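Long-range contacts in reticulocyte-binding protein 2a (Plasmodium vivax, PDB 4Z8N), which probably helps the malaria parasite invade red blood cells, the chain described being its helical erythrocyte-binding domain: residues 17-25 with 263-271; 200-211 with 280-291. All coordinates share one frame; numbering follows the deposited sequence.

Contact 1. Residues 17-25 with 263-271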
loop_
_atom_site.group_PDB
_atom_site.type_symbol
_atom_site.label_atom_id
_atom_site.label_comp_id
_atom_site.label_asym_id
_atom_site.label_seq_id
_atom_site.Cartn_x
_atom_site.Cartn_y
_atom_site.Cartn_z
ATOM N N ILE A 17 5.482 4.511 -1.344
ATOM C CA ILE A 17 4.434 3.694 -1.928
ATOM C C ILE A 17 3.286 4.594 -2.345
ATOM O O ILE A 17 2.639 5.221 -1.506
ATOM C CB ILE A 17 3.930 2.609 -0.950
ATOM C CG1 ILE A 17 5.062 1.643 -0.585
ATOM C CG2 ILE A 17 2.761 1.847 -1.557
ATOM C CD1 ILE A 17 4.649 0.550 0.390
ATOM N N ILE A 18 3.053 4.680 -3.649
ATOM C CA ILE A 18 1.911 5.420 -4.160
ATOM C C ILE A 18 0.738 4.466 -4.309
ATOM O O ILE A 18 0.815 3.489 -5.053
ATOM C CB ILE A 18 2.222 6.094 -5.500
ATOM C CG1 ILE A 18 3.317 7.145 -5.311
ATOM C CG2 ILE A 18 0.967 6.726 -6.079
ATOM C CD1 ILE A 18 3.699 7.858 -6.582
ATOM N N SER A 19 -0.342 4.743 -3.588
ATOM C CA SER A 19 -1.481 3.840 -3.557
ATOM C C SER A 19 -2.570 4.267 -4.535
ATOM O O SER A 19 -2.757 5.456 -4.793
ATOM C CB SER A 19 -2.048 3.752 -2.139
ATOM O OG SER A 19 -3.126 2.838 -2.074
ATOM N N THR A 20 -3.281 3.287 -5.081
ATOM C CA THR A 20 -4.373 3.560 -6.007
ATOM C C THR A 20 -5.674 3.836 -5.262
ATOM O O THR A 20 -6.692 4.157 -5.874
ATOM C CB THR A 20 -4.589 2.390 -6.982
ATOM O OG1 THR A 20 -4.677 1.165 -6.243
ATOM C CG2 THR A 20 -3.440 2.299 -7.974
ATOM N N VAL A 21 -5.633 3.707 -3.939
ATOM C CA VAL A 21 -6.809 3.938 -3.110
ATOM C C VAL A 21 -6.562 5.053 -2.091
ATOM O O VAL A 21 -5.421 5.326 -1.713
ATOM C CB VAL A 21 -7.240 2.650 -2.369
ATOM C CG1 VAL A 21 -7.503 1.525 -3.361
ATOM C CG2 VAL A 21 -6.194 2.236 -1.351
ATOM N N TYR A 22 -7.643 5.704 -1.670
ATOM C CA TYR A 22 -7.593 6.777 -0.680
ATOM C C TYR A 22 -6.837 6.326 0.570
ATOM O O TYR A 22 -7.031 5.205 1.032
ATOM C CB TYR A 22 -9.019 7.210 -0.324
ATOM C CG TYR A 22 -9.123 8.396 0.608
ATOM C CD1 TYR A 22 -9.063 8.231 1.987
ATOM C CD2 TYR A 22 -9.307 9.680 0.109
ATOM C CE1 TYR A 22 -9.164 9.310 2.841
ATOM C CE2 TYR A 22 -9.414 10.765 0.957
ATOM C CZ TYR A 22 -9.340 10.575 2.322
ATOM O OH TYR A 22 -9.445 11.653 3.169
ATOM N N PRO A 23 -5.972 7.192 1.127
ATOM C CA PRO A 23 -5.669 8.571 0.727
ATOM C C PRO A 23 -4.470 8.715 -0.218
ATOM O O PRO A 23 -3.864 9.786 -0.248
ATOM C CB PRO A 23 -5.365 9.240 2.064
ATOM C CG PRO A 23 -4.676 8.159 2.834
ATOM C CD PRO A 23 -5.313 6.850 2.401
ATOM N N PHE A 24 -4.128 7.648 -0.938
ATOM C CA PHE A 24 -3.156 7.684 -2.040
ATOM C C PHE A 24 -1.701 7.960 -1.631
ATOM O O PHE A 24 -0.796 7.230 -2.037
ATOM C CB PHE A 24 -3.598 8.714 -3.086
ATOM C CG PHE A 24 -5.047 8.593 -3.471
ATOM C CD1 PHE A 24 -5.490 7.518 -4.225
ATOM C CD2 PHE A 24 -5.968 9.548 -3.068
ATOM C CE1 PHE A 24 -6.823 7.400 -4.575
ATOM C CE2 PHE A 24 -7.303 9.436 -3.413
ATOM C CZ PHE A 24 -7.731 8.361 -4.167
ATOM N N TYR A 25 -1.469 9.009 -0.850
ATOM C CA TYR A 25 -0.118 9.327 -0.378
ATOM C C TYR A 25 -0.063 9.299 1.141
ATOM O O TYR A 25 -1.014 9.708 1.806
ATOM C CB TYR A 25 0.336 10.698 -0.884
ATOM C CG TYR A 25 0.700 10.744 -2.351
ATOM C CD1 TYR A 25 -0.284 10.750 -3.331
ATOM C CD2 TYR A 25 2.029 10.803 -2.753
ATOM C CE1 TYR A 25 0.044 10.798 -4.672
ATOM C CE2 TYR A 25 2.369 10.853 -4.093
ATOM C CZ TYR A 25 1.371 10.851 -5.047
ATOM O OH TYR A 25 1.702 10.899 -6.381
ATOM N N TYR A 263 2.489 3.366 9.656
ATOM C CA TYR A 263 1.891 2.108 10.078
ATOM C C TYR A 263 0.471 1.960 9.535
ATOM O O TYR A 263 0.121 0.935 8.949
ATOM C CB TYR A 263 1.893 2.017 11.608
ATOM C CG TYR A 263 1.060 0.891 12.178
ATOM C CD1 TYR A 263 1.577 -0.392 12.294
ATOM C CD2 TYR A 263 -0.241 1.115 12.616
ATOM C CE1 TYR A 263 0.819 -1.422 12.820
ATOM C CE2 TYR A 263 -1.004 0.094 13.142
ATOM C CZ TYR A 263 -0.470 -1.172 13.241
ATOM O OH TYR A 263 -1.228 -2.189 13.766
ATOM N N LYS A 264 -0.339 2.996 9.727
ATOM C CA LYS A 264 -1.744 2.959 9.340
ATOM C C LYS A 264 -1.930 2.888 7.823
ATOM O O LYS A 264 -2.787 2.159 7.329
ATOM C CB LYS A 264 -2.471 4.185 9.901
ATOM C CG LYS A 264 -3.949 4.255 9.551
ATOM C CD LYS A 264 -4.572 5.528 10.102
ATOM C CE LYS A 264 -6.031 5.659 9.706
ATOM N NZ LYS A 264 -6.618 6.928 10.226
ATOM N N PHE A 265 -1.123 3.655 7.096
ATOM C CA PHE A 265 -1.199 3.710 5.642
ATOM C C PHE A 265 -1.003 2.324 5.020
ATOM O O PHE A 265 -1.700 1.957 4.074
ATOM C CB PHE A 265 -0.149 4.692 5.106
ATOM C CG PHE A 265 -0.239 4.948 3.628
ATOM C CD1 PHE A 265 -1.288 5.681 3.099
ATOM C CD2 PHE A 265 0.749 4.485 2.771
ATOM C CE1 PHE A 265 -1.364 5.931 1.743
ATOM C CE2 PHE A 265 0.678 4.733 1.411
ATOM C CZ PHE A 265 -0.379 5.456 0.896
ATOM N N SER A 266 -0.071 1.549 5.565
ATOM C CA SER A 266 0.243 0.237 5.002
ATOM C C SER A 266 -0.603 -0.890 5.589
ATOM O O SER A 266 -0.858 -1.888 4.912
ATOM C CB SER A 266 1.727 -0.078 5.192
ATOM O OG SER A 266 2.501 0.546 4.182
ATOM N N LEU A 267 -1.038 -0.735 6.837
ATOM C CA LEU A 267 -1.852 -1.760 7.490
ATOM C C LEU A 267 -3.146 -2.013 6.724
ATOM O O LEU A 267 -3.534 -3.159 6.504
ATOM C CB LEU A 267 -2.174 -1.358 8.933
ATOM C CG LEU A 267 -3.049 -2.338 9.719
ATOM C CD1 LEU A 267 -2.320 -3.656 9.926
ATOM C CD2 LEU A 267 -3.475 -1.745 11.054
ATOM N N LYS A 268 -3.800 -0.931 6.315
ATOM C CA LYS A 268 -5.055 -1.009 5.576
ATOM C C LYS A 268 -4.899 -1.815 4.289
ATOM O O LYS A 268 -5.807 -2.541 3.885
ATOM C CB LYS A 268 -5.562 0.401 5.256
ATOM C CG LYS A 268 -6.838 0.436 4.433
ATOM C CD LYS A 268 -7.362 1.853 4.289
ATOM C CE LYS A 268 -7.079 2.411 2.905
ATOM N NZ LYS A 268 -7.568 3.810 2.775
ATOM N N ARG A 269 -3.733 -1.694 3.662
ATOM C CA ARG A 269 -3.461 -2.356 2.392
ATOM C C ARG A 269 -3.052 -3.809 2.585
ATOM O O ARG A 269 -3.334 -4.657 1.738
ATOM C CB ARG A 269 -2.370 -1.603 1.628
ATOM C CG ARG A 269 -2.724 -0.160 1.359
ATOM C CD ARG A 269 -3.976 -0.072 0.508
ATOM N NE ARG A 269 -3.705 -0.390 -0.890
ATOM C CZ ARG A 269 -4.604 -0.894 -1.729
ATOM N NH1 ARG A 269 -5.835 -1.152 -1.307
ATOM N NH2 ARG A 269 -4.270 -1.144 -2.988
ATOM N N ALA A 270 -2.390 -4.088 3.703
ATOM C CA ALA A 270 -1.958 -5.442 4.020
ATOM C C ALA A 270 -3.144 -6.400 4.125
ATOM O O ALA A 270 -3.052 -7.558 3.720
ATOM C CB ALA A 270 -1.154 -5.451 5.312
ATOM N N ASP A 271 -4.257 -5.907 4.660
ATOM C CA ASP A 271 -5.461 -6.717 4.825
ATOM C C ASP A 271 -6.006 -7.196 3.479
ATOM O O ASP A 271 -6.075 -8.399 3.222
ATOM C CB ASP A 271 -6.536 -5.925 5.581
ATOM C CG ASP A 271 -7.706 -6.793 6.039
ATOM O OD1 ASP A 271 -8.038 -7.790 5.364
ATOM O OD2 ASP A 271 -8.300 -6.472 7.092
#
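Strand 17-19 and the turn after it lie against helix 263-271, the short axes at 59° and 10.9 Å apart at their closest, with Pro23 and Ser19 lying nearest Phe265 and Arg269 in register. Phe265 contributes the largest share of the buried surface. With its CG anti to the backbone N (chi1 -173°), the ring reaches out from the helix and meets the polypeptide edge-on. Near the ring plane, Phe265 CE2 lies 3.5 Å from the carbonyl O of Ile17, and Phe265 CZ stands equally close, 3.5 Å, to the O of Phe24. The slightly positive rim of a phenyl ring suits such carbonyls, and Phe24 O also accepts a backbone hydrogen bond from Ser19 N. Pro23 CD touches the same rim, 4.1 Å from Phe265 CE1. The peptide bond before Pro23 is cis, and Phe24 N bonds back to Val21 O, so residues 21-24 form a type VI turn, which folds the chain tightly and offers its compact pyrrolidine to Phe265. Farther along the helix, Arg269 is bent at chi2 and chi3, which turns one face of its guanidinium to Val21. Val21 CG2 sits over that face, 3.4 Å from Arg269 NH1, a place where a branched apolar residue packs without competing for the N-H groups. Those groups look to the N-terminal segment: NE forms a salt bridge with Asp9, and NH2 bonds Leu5 O. Asp9 also bonds Ser19 OG, which accepts from Val21 N at 3.2 Å in an ST turn, the N-H pointing at it almost straight (166°).

Contact 2. Residues 200-211 with 280-291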
loop_
_atom_site.group_PDB
_atom_site.type_symbol
_atom_site.label_atom_id
_atom_site.label_comp_id
_atom_site.label_asym_id
_atom_site.label_seq_id
_atom_site.Cartn_x
_atom_site.Cartn_y
_atom_site.Cartn_z
ATOM N N THR A 200 -3.828 -23.408 -20.533
ATOM C CA THR A 200 -3.878 -23.757 -19.114
ATOM C C THR A 200 -2.501 -23.585 -18.476
ATOM O O THR A 200 -2.377 -23.025 -17.388
ATOM C CB THR A 200 -4.373 -25.199 -18.897
ATOM O OG1 THR A 200 -5.716 -25.321 -19.379
ATOM C CG2 THR A 200 -4.336 -25.565 -17.414
ATOM N N ILE A 201 -1.470 -24.062 -19.167
ATOM C CA ILE A 201 -0.096 -23.881 -18.711
ATOM C C ILE A 201 0.256 -22.398 -18.652
ATOM O O ILE A 201 0.843 -21.926 -17.677
ATOM C CB ILE A 201 0.904 -24.618 -19.629
ATOM C CG1 ILE A 201 0.771 -26.132 -19.447
ATOM C CG2 ILE A 201 2.336 -24.171 -19.348
ATOM C CD1 ILE A 201 1.705 -26.945 -20.328
ATOM N N SER A 202 -0.120 -21.666 -19.696
ATOM C CA SER A 202 0.145 -20.235 -19.764
ATOM C C SER A 202 -0.552 -19.489 -18.630
ATOM O O SER A 202 0.012 -18.560 -18.053
ATOM C CB SER A 202 -0.295 -19.675 -21.116
ATOM O OG SER A 202 0.392 -20.311 -22.178
ATOM N N ALA A 203 -1.771 -19.908 -18.304
ATOM C CA ALA A 203 -2.545 -19.271 -17.238
ATOM C C ALA A 203 -1.925 -19.486 -15.852
ATOM O O ALA A 203 -1.914 -18.583 -15.020
ATOM C CB ALA A 203 -3.985 -19.783 -17.259
ATOM N N ILE A 204 -1.422 -20.696 -15.619
ATOM C CA ILE A 204 -0.779 -21.078 -14.363
ATOM C C ILE A 204 0.448 -20.209 -14.115
ATOM O O ILE A 204 0.632 -19.601 -13.053
ATOM C CB ILE A 204 -0.371 -22.565 -14.406
ATOM C CG1 ILE A 204 -1.605 -23.454 -14.332
ATOM C CG2 ILE A 204 0.582 -22.921 -13.297
ATOM C CD1 ILE A 204 -1.289 -24.924 -14.417
ATOM N N ASN A 205 1.296 -20.211 -15.129
ATOM C CA ASN A 205 2.396 -19.293 -15.340
ATOM C C ASN A 205 2.102 -17.815 -15.113
ATOM O O ASN A 205 2.865 -17.156 -14.427
ATOM C CB ASN A 205 2.839 -19.562 -16.759
ATOM C CG ASN A 205 3.911 -20.612 -16.835
ATOM O OD1 ASN A 205 5.072 -20.241 -16.817
ATOM N ND2 ASN A 205 3.542 -21.900 -16.549
ATOM N N PHE A 206 0.998 -17.299 -15.651
ATOM C CA PHE A 206 0.593 -15.912 -15.385
ATOM C C PHE A 206 0.104 -15.669 -13.946
ATOM O O PHE A 206 0.458 -14.669 -13.306
ATOM C CB PHE A 206 -0.500 -15.505 -16.364
ATOM C CG PHE A 206 -1.155 -14.196 -16.040
ATOM C CD1 PHE A 206 -0.502 -13.002 -16.292
ATOM C CD2 PHE A 206 -2.432 -14.161 -15.504
ATOM C CE1 PHE A 206 -1.103 -11.802 -16.010
ATOM C CE2 PHE A 206 -3.038 -12.962 -15.219
ATOM C CZ PHE A 206 -2.374 -11.779 -15.471
ATOM N N LEU A 207 -0.734 -16.581 -13.461
ATOM C CA LEU A 207 -1.314 -16.486 -12.122
ATOM C C LEU A 207 -0.265 -16.621 -11.012
ATOM O O LEU A 207 -0.269 -15.840 -10.066
ATOM C CB LEU A 207 -2.400 -17.545 -11.948
ATOM C CG LEU A 207 -3.260 -17.424 -10.694
ATOM C CD1 LEU A 207 -3.736 -15.997 -10.499
ATOM C CD2 LEU A 207 -4.434 -18.355 -10.806
ATOM N N GLN A 208 0.719 -17.495 -11.213
ATOM C CA GLN A 208 1.875 -17.612 -10.334
ATOM C C GLN A 208 2.663 -16.325 -10.305
ATOM O O GLN A 208 3.110 -15.911 -9.276
ATOM C CB GLN A 208 2.818 -18.752 -10.724
ATOM C CG GLN A 208 2.367 -20.136 -10.338
ATOM C CD GLN A 208 3.192 -21.256 -10.935
ATOM O OE1 GLN A 208 2.999 -22.386 -10.609
ATOM N NE2 GLN A 208 4.089 -20.935 -11.808
ATOM N N GLU A 209 2.848 -15.705 -11.454
ATOM C CA GLU A 209 3.644 -14.475 -11.475
ATOM C C GLU A 209 2.947 -13.303 -10.783
ATOM O O GLU A 209 3.586 -12.541 -10.055
ATOM C CB GLU A 209 3.999 -14.074 -12.907
ATOM C CG GLU A 209 5.046 -12.952 -13.013
ATOM C CD GLU A 209 5.707 -12.904 -14.381
ATOM O OE1 GLU A 209 5.462 -13.836 -15.174
ATOM O OE2 GLU A 209 6.460 -11.945 -14.668
ATOM N N GLU A 210 1.647 -13.142 -11.010
ATOM C CA GLU A 210 0.942 -12.024 -10.397
ATOM C C GLU A 210 0.733 -12.275 -8.904
ATOM O O GLU A 210 0.628 -11.332 -8.127
ATOM C CB GLU A 210 -0.389 -11.743 -11.117
ATOM C CG GLU A 210 -1.452 -12.822 -11.025
ATOM C CD GLU A 210 -2.749 -12.411 -11.720
ATOM O OE1 GLU A 210 -3.013 -11.194 -11.838
ATOM O OE2 GLU A 210 -3.506 -13.303 -12.155
ATOM N N MET A 211 0.709 -13.538 -8.492
ATOM C CA MET A 211 0.645 -13.837 -7.064
ATOM C C MET A 211 1.960 -13.473 -6.383
ATOM O O MET A 211 1.962 -12.966 -5.261
ATOM C CB MET A 211 0.303 -15.306 -6.823
ATOM C CG MET A 211 -1.173 -15.608 -7.004
ATOM S SD MET A 211 -1.628 -17.301 -6.598
ATOM C CE MET A 211 -1.498 -17.274 -4.809
ATOM N N LYS A 280 -6.877 -15.614 -5.888
ATOM C CA LYS A 280 -5.972 -16.113 -6.919
ATOM C C LYS A 280 -5.555 -17.549 -6.622
ATOM O O LYS A 280 -5.429 -18.367 -7.531
ATOM C CB LYS A 280 -4.729 -15.226 -7.030
ATOM C CG LYS A 280 -5.003 -13.741 -7.218
ATOM C CD LYS A 280 -5.692 -13.436 -8.529
ATOM C CE LYS A 280 -5.715 -11.935 -8.785
ATOM N NZ LYS A 280 -6.653 -11.577 -9.877
ATOM N N GLY A 281 -5.338 -17.843 -5.344
ATOM C CA GLY A 281 -4.947 -19.173 -4.907
ATOM C C GLY A 281 -5.974 -20.232 -5.256
ATOM O O GLY A 281 -5.629 -21.302 -5.758
ATOM N N LYS A 282 -7.243 -19.932 -4.998
ATOM C CA LYS A 282 -8.327 -20.843 -5.349
ATOM C C LYS A 282 -8.316 -21.154 -6.845
ATOM O O LYS A 282 -8.475 -22.306 -7.250
ATOM C CB LYS A 282 -9.683 -20.256 -4.948
ATOM C CG LYS A 282 -10.865 -20.953 -5.602
ATOM C CD LYS A 282 -12.193 -20.476 -5.034
ATOM C CE LYS A 282 -13.362 -21.135 -5.755
ATOM N NZ LYS A 282 -14.672 -20.820 -5.118
ATOM N N LEU A 283 -8.118 -20.120 -7.657
ATOM C CA LEU A 283 -8.070 -20.282 -9.106
ATOM C C LEU A 283 -6.859 -21.104 -9.526
ATOM O O LEU A 283 -6.956 -21.961 -10.407
ATOM C CB LEU A 283 -8.045 -18.920 -9.801
ATOM C CG LEU A 283 -7.921 -18.937 -11.327
ATOM C CD1 LEU A 283 -9.010 -19.790 -11.963
ATOM C CD2 LEU A 283 -7.968 -17.521 -11.874
ATOM N N LEU A 284 -5.720 -20.841 -8.891
ATOM C CA LEU A 284 -4.484 -21.549 -9.206
ATOM C C LEU A 284 -4.610 -23.042 -8.936
ATOM O O LEU A 284 -4.148 -23.861 -9.729
ATOM C CB LEU A 284 -3.314 -20.972 -8.405
ATOM C CG LEU A 284 -1.958 -21.635 -8.673
ATOM C CD1 LEU A 284 -1.557 -21.470 -10.133
ATOM C CD2 LEU A 284 -0.885 -21.081 -7.753
ATOM N N ALA A 285 -5.234 -23.392 -7.814
ATOM C CA ALA A 285 -5.432 -24.795 -7.464
ATOM C C ALA A 285 -6.308 -25.484 -8.505
ATOM O O ALA A 285 -6.064 -26.633 -8.872
ATOM C CB ALA A 285 -6.047 -24.920 -6.080
ATOM N N ASN A 286 -7.325 -24.772 -8.980
ATOM C CA ASN A 286 -8.189 -25.286 -10.036
ATOM C C ASN A 286 -7.434 -25.442 -11.351
ATOM O O ASN A 286 -7.654 -26.402 -12.089
ATOM C CB ASN A 286 -9.400 -24.371 -10.233
ATOM C CG ASN A 286 -10.410 -24.493 -9.114
ATOM O OD1 ASN A 286 -10.597 -25.569 -8.545
ATOM N ND2 ASN A 286 -11.072 -23.389 -8.791
ATOM N N LEU A 287 -6.549 -24.490 -11.636
ATOM C CA LEU A 287 -5.716 -24.541 -12.833
ATOM C C LEU A 287 -4.774 -25.740 -12.796
ATOM O O LEU A 287 -4.576 -26.411 -13.809
ATOM C CB LEU A 287 -4.916 -23.245 -12.983
ATOM C CG LEU A 287 -5.653 -22.072 -13.638
ATOM C CD1 LEU A 287 -4.866 -20.789 -13.467
ATOM C CD2 LEU A 287 -5.888 -22.351 -15.114
ATOM N N TYR A 288 -4.197 -26.006 -11.627
ATOM C CA TYR A 288 -3.346 -27.179 -11.440
ATOM C C TYR A 288 -4.113 -28.469 -11.726
ATOM O O TYR A 288 -3.607 -29.359 -12.409
ATOM C CB TYR A 288 -2.783 -27.226 -10.019
ATOM C CG TYR A 288 -1.617 -26.295 -9.754
ATOM C CD1 TYR A 288 -0.678 -26.014 -10.739
ATOM C CD2 TYR A 288 -1.452 -25.707 -8.507
ATOM C CE1 TYR A 288 0.390 -25.167 -10.488
ATOM C CE2 TYR A 288 -0.390 -24.862 -8.246
ATOM C CZ TYR A 288 0.527 -24.594 -9.238
ATOM O OH TYR A 288 1.581 -23.749 -8.970
ATOM N N ASN A 289 -5.330 -28.565 -11.198
ATOM C CA ASN A 289 -6.161 -29.750 -11.399
ATOM C C ASN A 289 -6.582 -29.933 -12.853
ATOM O O ASN A 289 -6.702 -31.059 -13.335
ATOM C CB ASN A 289 -7.401 -29.689 -10.505
ATOM C CG ASN A 289 -7.134 -30.213 -9.108
ATOM O OD1 ASN A 289 -7.056 -31.423 -8.892
ATOM N ND2 ASN A 289 -6.992 -29.306 -8.153
ATOM N N LYS A 290 -6.811 -28.823 -13.543
ATOM C CA LYS A 290 -7.154 -28.864 -14.958
ATOM C C LYS A 290 -5.986 -29.429 -15.761
ATOM O O LYS A 290 -6.175 -30.244 -16.663
ATOM C CB LYS A 290 -7.532 -27.466 -15.459
ATOM C CG LYS A 290 -7.748 -27.363 -16.961
ATOM C CD LYS A 290 -9.054 -28.007 -17.393
ATOM C CE LYS A 290 -9.310 -27.765 -18.871
ATOM N NZ LYS A 290 -10.603 -28.346 -19.316
ATOM N N LEU A 291 -4.775 -29.001 -15.411
ATOM C CA LEU A 291 -3.570 -29.447 -16.104
ATOM C C LEU A 291 -3.317 -30.937 -15.891
ATOM O O LEU A 291 -2.784 -31.614 -16.773
ATOM C CB LEU A 291 -2.354 -28.636 -15.640
ATOM C CG LEU A 291 -1.038 -28.945 -16.360
ATOM C CD1 LEU A 291 -1.224 -28.861 -17.870
ATOM C CD2 LEU A 291 0.068 -28.008 -15.905
#
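Gln208 meets the Tyr288 ring at its edge, near the ring plane on the hydroxyl side, while Leu284 CD1 covers one face, offset toward the rim. Ile204 approaches the same ring obliquely, its CG2 3.6 Å from Tyr288 CE1. Tyr288 starts out pointing away from the neighbouring helix, but chi1 of -78° sets CG beside the backbone N and turns the ring back toward Ile204 and Gln208. The segment axes run roughly antiparallel (152°) and come within 9.6 Å, interlocking knobs-into-holes in the manner of an antiparallel coiled coil. The knob Ile204 drops among Leu284, Leu287, Tyr288 and Leu291: its CG1 lies beside the backbone N (chi1 -71°), 3.6 Å from Leu287 CB. One turn on, Leu207 enters the hole made by Lys280, Leu283, Leu284 and Leu287; its CD2 presses to 3.4 Å from Lys280 O, against the helix backbone itself. Leu284 in turn sits among Ile204, Leu207, Gln208 and Met211, and Leu287 among Thr200, Ala203, Ile204 and Leu207. Small Ala203 suits the close approach of the backbones at Ile204 and Leu287, its CB 3.8 Å from Leu287 CD2. The Met211 methyl rests on the Gly281 backbone, CE 3.9 Å from Gly281 N. At this end Lys280 lays its CB and CD along Leu207 CD1 and carries its amine to a salt bridge with Glu85. Glu210 OE1 remains 4.2 Å from Lys280 NZ, beyond a salt bridge; because Glu210 and Glu85 crowd each other, the lysine probably eases their mutual repulsion. The leucine and isoleucine knobs imply that cohesion here is mainly aliphatic.

In the fold
From the N terminus, the chain first makes strand 9-11 and its antiparallel partner 17-19, whose residues lead into contact 1. The partner segment, 263-271, comes only after 237 residues, most of them helical, so contact 1 closes a very long loop. Contact 2 begins inside that loop, at the start of helix 199-237, and ends beyond it at 280-291; the two therefore cross instead of nesting. Both use helix 246-297, with centres about 27 Å apart and nearest atoms about 12 Å apart. Contact 1 fixes the N-terminal segment near the middle of the domain, whereas contact 2 pairs the last two long helices toward one end of the elongated helical body.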